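Local structure of sugar ABC transporter (4RXT) at residues A[109-121]-A[149-162]. The protein binds a pentose sugar, arabinopyranose, and probably serves as the solute-binding component of a sugar ABC transporter. Numbering follows the deposited sequence.
With ARA (alpha-L-arabinopyranose), chain B.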
loop_
_atom_site.group_PDB
_atom_site.type_symbol
_atom_site.label_atom_id
_atom_site.label_comp_id
_atom_site.label_asym_id
_atom_site.label_seq_id
_atom_site.Cartn_x
_atom_site.Cartn_y
_atom_site.Cartn_z
ATOM N N ASN A 109 -1.397 6.233 6.580
ATOM C CA ASN A 109 -0.656 4.988 6.754
ATOM C C ASN A 109 -0.234 4.680 8.181
ATOM O O ASN A 109 -0.173 3.531 8.572
ATOM C CB ASN A 109 0.510 4.887 5.793
ATOM C CG ASN A 109 0.025 4.612 4.387
ATOM O OD1 ASN A 109 -0.573 3.557 4.136
ATOM N ND2 ASN A 109 0.230 5.565 3.476
ATOM N N THR A 110 -0.030 5.706 8.983
ATOM C CA THR A 110 0.274 5.478 10.381
ATOM C C THR A 110 -0.957 4.882 11.081
ATOM O O THR A 110 -0.857 3.871 11.839
ATOM C CB THR A 110 0.744 6.757 11.056
ATOM O OG1 THR A 110 1.858 7.286 10.312
ATOM C CG2 THR A 110 1.182 6.430 12.450
ATOM N N GLN A 111 -2.122 5.475 10.816
ATOM C CA GLN A 111 -3.370 4.952 11.350
ATOM C C GLN A 111 -3.619 3.525 10.839
ATOM O O GLN A 111 -4.146 2.669 11.557
ATOM C CB GLN A 111 -4.542 5.856 10.994
ATOM C CG GLN A 111 -5.864 5.480 11.641
ATOM C CD GLN A 111 -7.014 6.351 11.136
ATOM O OE1 GLN A 111 -7.553 7.173 11.892
ATOM N NE2 GLN A 111 -7.378 6.194 9.851
ATOM N N GLY A 112 -3.240 3.276 9.596
ATOM C CA GLY A 112 -3.404 1.938 9.011
ATOM C C GLY A 112 -2.591 0.901 9.792
ATOM O O GLY A 112 -3.053 -0.215 10.050
ATOM N N GLY A 113 -1.385 1.272 10.220
ATOM C CA GLY A 113 -0.589 0.398 11.087
ATOM C C GLY A 113 -1.237 0.192 12.465
ATOM O O GLY A 113 -1.235 -0.934 13.021
ATOM N N ARG A 114 -1.783 1.273 13.032
ATOM C CA ARG A 114 -2.493 1.175 14.305
ATOM C C ARG A 114 -3.696 0.240 14.222
ATOM O O ARG A 114 -3.914 -0.591 15.107
ATOM C CB ARG A 114 -2.967 2.552 14.793
ATOM C CG ARG A 114 -1.879 3.533 15.172
ATOM C CD ARG A 114 -2.459 4.852 15.746
ATOM N NE ARG A 114 -1.796 6.024 15.148
ATOM C CZ ARG A 114 -2.383 6.963 14.393
ATOM N NH1 ARG A 114 -3.700 6.944 14.139
ATOM N NH2 ARG A 114 -1.641 7.963 13.901
ATOM N N ILE A 115 -4.474 0.406 13.160
ATOM C CA ILE A 115 -5.645 -0.465 12.865
ATOM C C ILE A 115 -5.247 -1.942 12.760
ATOM O O ILE A 115 -5.891 -2.821 13.300
ATOM C CB ILE A 115 -6.352 0.002 11.559
ATOM C CG1 ILE A 115 -7.092 1.313 11.817
ATOM C CG2 ILE A 115 -7.352 -1.029 11.038
ATOM C CD1 ILE A 115 -7.601 2.002 10.570
ATOM N N ALA A 116 -4.104 -2.175 12.144
ATOM C CA ALA A 116 -3.591 -3.534 11.978
ATOM C C ALA A 116 -3.193 -4.119 13.327
ATOM O O ALA A 116 -3.423 -5.321 13.589
ATOM C CB ALA A 116 -2.419 -3.566 11.011
ATOM N N ALA A 117 -2.559 -3.272 14.167
ATOM C CA ALA A 117 -2.180 -3.711 15.524
ATOM C C ALA A 117 -3.408 -4.129 16.338
ATOM O O ALA A 117 -3.424 -5.223 16.958
ATOM C CB ALA A 117 -1.384 -2.641 16.269
ATOM N N ASP A 118 -4.442 -3.285 16.272
ATOM C CA ASP A 118 -5.689 -3.580 16.977
ATOM C C ASP A 118 -6.265 -4.905 16.462
ATOM O O ASP A 118 -6.772 -5.709 17.236
ATOM C CB ASP A 118 -6.714 -2.465 16.813
ATOM C CG ASP A 118 -6.307 -1.157 17.475
ATOM O OD1 ASP A 118 -5.548 -1.185 18.482
ATOM O OD2 ASP A 118 -6.848 -0.133 16.999
ATOM N N GLY A 119 -6.202 -5.114 15.144
ATOM C CA GLY A 119 -6.815 -6.320 14.504
ATOM C C GLY A 119 -6.035 -7.543 14.917
ATOM O O GLY A 119 -6.584 -8.592 15.202
ATOM N N LEU A 120 -4.711 -7.408 15.007
ATOM C CA LEU A 120 -3.866 -8.540 15.356
ATOM C C LEU A 120 -4.087 -8.965 16.809
ATOM O O LEU A 120 -4.220 -10.132 17.143
ATOM C CB LEU A 120 -2.386 -8.208 15.114
ATOM C CG LEU A 120 -1.400 -9.320 15.399
ATOM C CD1 LEU A 120 -1.683 -10.472 14.475
ATOM C CD2 LEU A 120 0.051 -8.937 15.173
ATOM N N ALA A 121 -4.199 -7.973 17.675
ATOM C CA ALA A 121 -4.456 -8.233 19.088
ATOM C C ALA A 121 -5.796 -8.939 19.246
ATOM O O ALA A 121 -5.915 -9.896 20.017
ATOM C CB ALA A 121 -4.429 -6.939 19.887
ATOM N N GLN A 149 5.578 4.165 7.525
ATOM C CA GLN A 149 4.511 4.686 8.392
ATOM C C GLN A 149 3.641 3.576 8.997
ATOM O O GLN A 149 3.248 3.644 10.151
ATOM C CB GLN A 149 3.661 5.720 7.675
ATOM C CG GLN A 149 4.445 6.983 7.435
ATOM C CD GLN A 149 3.632 8.043 6.753
ATOM O OE1 GLN A 149 2.842 7.740 5.892
ATOM N NE2 GLN A 149 3.825 9.297 7.133
ATOM N N ARG A 150 3.306 2.561 8.197
ATOM C CA ARG A 150 2.534 1.406 8.723
ATOM C C ARG A 150 3.327 0.723 9.826
ATOM O O ARG A 150 2.793 0.361 10.886
ATOM C CB ARG A 150 2.190 0.423 7.616
ATOM C CG ARG A 150 1.275 1.032 6.606
ATOM C CD ARG A 150 1.087 0.138 5.406
ATOM N NE ARG A 150 0.465 0.915 4.342
ATOM C CZ ARG A 150 0.306 0.546 3.090
ATOM N NH1 ARG A 150 0.623 -0.691 2.694
ATOM N NH2 ARG A 150 -0.229 1.419 2.269
ATOM N N ARG A 151 4.618 0.562 9.598
ATOM C CA ARG A 151 5.476 -0.059 10.594
ATOM C C ARG A 151 5.467 0.740 11.909
ATOM O O ARG A 151 5.281 0.188 12.980
ATOM C CB ARG A 151 6.893 -0.206 10.044
ATOM C CG ARG A 151 7.953 -0.602 11.062
ATOM C CD ARG A 151 9.300 -0.841 10.405
ATOM N NE ARG A 151 10.319 -1.212 11.379
ATOM C CZ ARG A 151 10.889 -0.363 12.226
ATOM N NH1 ARG A 151 10.577 0.920 12.203
ATOM N NH2 ARG A 151 11.768 -0.815 13.086
ATOM N N THR A 152 5.630 2.042 11.790
ATOM C CA THR A 152 5.618 2.934 12.968
ATOM C C THR A 152 4.270 2.850 13.694
ATOM O O THR A 152 4.194 2.703 14.913
ATOM C CB THR A 152 5.941 4.371 12.524
ATOM O OG1 THR A 152 7.296 4.413 12.054
ATOM C CG2 THR A 152 5.834 5.334 13.698
ATOM N N GLY A 153 3.186 2.952 12.937
ATOM C CA GLY A 153 1.883 2.985 13.545
ATOM C C GLY A 153 1.641 1.680 14.298
ATOM O O GLY A 153 1.129 1.668 15.432
ATOM N N PHE A 154 2.014 0.551 13.676
ATOM C CA PHE A 154 1.887 -0.759 14.304
ATOM C C PHE A 154 2.718 -0.892 15.576
ATOM O O PHE A 154 2.214 -1.308 16.633
ATOM C CB PHE A 154 2.264 -1.844 13.267
ATOM C CG PHE A 154 2.276 -3.252 13.828
ATOM C CD1 PHE A 154 1.111 -4.007 13.898
ATOM C CD2 PHE A 154 3.463 -3.836 14.246
ATOM C CE1 PHE A 154 1.130 -5.287 14.418
ATOM C CE2 PHE A 154 3.487 -5.135 14.737
ATOM C CZ PHE A 154 2.321 -5.852 14.837
ATOM N N LEU A 155 4.010 -0.593 15.454
ATOM C CA LEU A 155 4.928 -0.757 16.575
ATOM C C LEU A 155 4.505 0.120 17.778
ATOM O O LEU A 155 4.518 -0.348 18.912
ATOM C CB LEU A 155 6.387 -0.479 16.164
ATOM C CG LEU A 155 7.024 -1.494 15.199
ATOM C CD1 LEU A 155 8.410 -1.051 14.783
ATOM C CD2 LEU A 155 7.029 -2.905 15.793
ATOM N N ASP A 156 4.133 1.370 17.514
ATOM C CA ASP A 156 3.713 2.289 18.535
ATOM C C ASP A 156 2.465 1.795 19.270
ATOM O O ASP A 156 2.368 1.821 20.496
ATOM C CB ASP A 156 3.435 3.665 17.920
ATOM C CG ASP A 156 4.719 4.397 17.456
ATOM O OD1 ASP A 156 5.857 3.945 17.743
ATOM O OD2 ASP A 156 4.553 5.441 16.777
ATOM N N GLN A 157 1.494 1.306 18.513
ATOM C CA GLN A 157 0.232 0.846 19.115
ATOM C C GLN A 157 0.516 -0.404 19.957
ATOM O O GLN A 157 0.023 -0.586 21.068
ATOM C CB GLN A 157 -0.783 0.555 17.983
ATOM C CG GLN A 157 -2.188 0.269 18.490
ATOM C CD GLN A 157 -2.950 1.495 18.955
ATOM O OE1 GLN A 157 -2.375 2.530 19.269
ATOM N NE2 GLN A 157 -4.257 1.384 19.010
ATOM N N VAL A 158 1.333 -1.300 19.412
ATOM C CA VAL A 158 1.692 -2.487 20.179
ATOM C C VAL A 158 2.330 -2.129 21.508
ATOM O O VAL A 158 2.031 -2.709 22.586
ATOM C CB VAL A 158 2.555 -3.467 19.371
ATOM C CG1 VAL A 158 3.109 -4.581 20.260
ATOM C CG2 VAL A 158 1.679 -4.117 18.303
ATOM N N LYS A 159 3.242 -1.188 21.427
ATOM C CA LYS A 159 4.003 -0.805 22.619
ATOM C C LYS A 159 3.141 -0.212 23.729
ATOM O O LYS A 159 3.335 -0.538 24.918
ATOM C CB LYS A 159 5.084 0.173 22.267
ATOM C CG LYS A 159 5.914 0.536 23.511
ATOM C CD LYS A 159 7.194 1.254 23.244
ATOM C CE LYS A 159 7.836 1.613 24.574
ATOM N NZ LYS A 159 8.675 0.571 25.204
ATOM N N THR A 160 2.181 0.626 23.378
ATOM C CA THR A 160 1.408 1.322 24.426
ATOM C C THR A 160 0.127 0.557 24.821
ATOM O O THR A 160 -0.248 0.459 25.995
ATOM C CB THR A 160 1.099 2.773 24.060
ATOM O OG1 THR A 160 0.290 2.808 22.921
ATOM C CG2 THR A 160 2.359 3.503 23.725
ATOM N N LYS A 161 -0.527 -0.009 23.829
ATOM C CA LYS A 161 -1.835 -0.574 24.070
ATOM C C LYS A 161 -1.787 -2.069 24.357
ATOM O O LYS A 161 -2.676 -2.595 25.047
ATOM C CB LYS A 161 -2.762 -0.220 22.910
ATOM C CG LYS A 161 -4.149 -0.771 23.083
ATOM C CD LYS A 161 -5.111 -0.121 22.130
ATOM C CE LYS A 161 -6.532 -0.489 22.491
ATOM N NZ LYS A 161 -6.871 0.176 23.776
ATOM N N TYR A 162 -0.762 -2.758 23.847
ATOM C CA TYR A 162 -0.720 -4.244 23.919
ATOM C C TYR A 162 0.576 -4.721 24.544
ATOM O O TYR A 162 1.368 -5.400 23.918
ATOM C CB TYR A 162 -0.966 -4.871 22.548
ATOM C CG TYR A 162 -2.255 -4.398 21.917
ATOM C CD1 TYR A 162 -3.452 -4.684 22.505
ATOM C CD2 TYR A 162 -2.260 -3.597 20.772
ATOM C CE1 TYR A 162 -4.647 -4.241 21.948
ATOM C CE2 TYR A 162 -3.446 -3.133 20.216
ATOM C CZ TYR A 162 -4.649 -3.457 20.814
ATOM O OH TYR A 162 -5.872 -2.983 20.334
HETATM C C1 ARA B . 0.205 -1.170 -1.220
HETATM C C2 ARA B . 0.929 0.098 -0.729
HETATM C C3 ARA B . 1.975 0.509 -1.752
HETATM C C4 ARA B . 2.905 -0.663 -2.113
HETATM C C5 ARA B . 2.357 -1.950 -1.659
HETATM O O1 ARA B . -0.181 -1.551 0.095
HETATM O O2 ARA B . 0.000 1.187 -0.567
HETATM O O3 ARA B . 2.661 1.669 -1.252
HETATM O O4 ARA B . 4.134 -0.646 -1.382
HETATM O O5 ARA B . 0.958 -2.151 -1.922
HETATM O O HOH W 1 0.129 8.483 5.424
HETATM O O HOH W 2 -8.141 -5.015 19.462
#
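Asn109 OD1 takes two hydrogen bonds from Arg150, whose NE (2.8 Å from OD1) and NH2 close on this one oxygen side-on. A carbonyl oxygen suits the place because it can accept from two N-H groups at once. The oxygen lies in the guanidinium plane, but both nitrogens reach it from the same face of the amide, above the carbonyl plane. The extended arginine chain carries its far edge on to the sugar, where NH1 meets ARA O1 and NH2 meets ARA O2; Asn109 thus acts from the second shell and helps to hold the guanidinium in its rotation. Phe226 adds a cation-pi contact.

Beyond this end the helices converge to an axis separation of 6.4 Å, crossing at -44°. Gly113 and Gly153, with no side chain to intervene, let the two backbones touch directly. CA-H...O contacts line this close approach, among them Gly153 CA to Thr110 O at 3.3 Å. In this periplasmic binding protein, of two lobes with the sugar in the cleft between them, the pair belongs to the lobe built on the sheet containing strand 133-139, and the helices' N-terminal parts face the cleft.

Further along, Phe154 fits as a knob among Gly113, Ala116, Ala117 and Leu120. With CG anti to the backbone N (chi1 176°), its ring presents an edge to Leu120 CD2, 3.8 Å from CZ, and stacks with Phe198; small alanines leave room for it.

At the far end Asp118 OD1 accepts from Tyr162 OH at 2.6 Å, above the carboxylate plane, and from Gln157 NE2 on the syn side in a nearly straight bond (173°); a carboxylate oxygen, rich in lone-pair density, can take both. The methyl of Ala121 sits over one face of the Tyr162 ring, CB 3.5 Å from its centroid, a CH-pi contact.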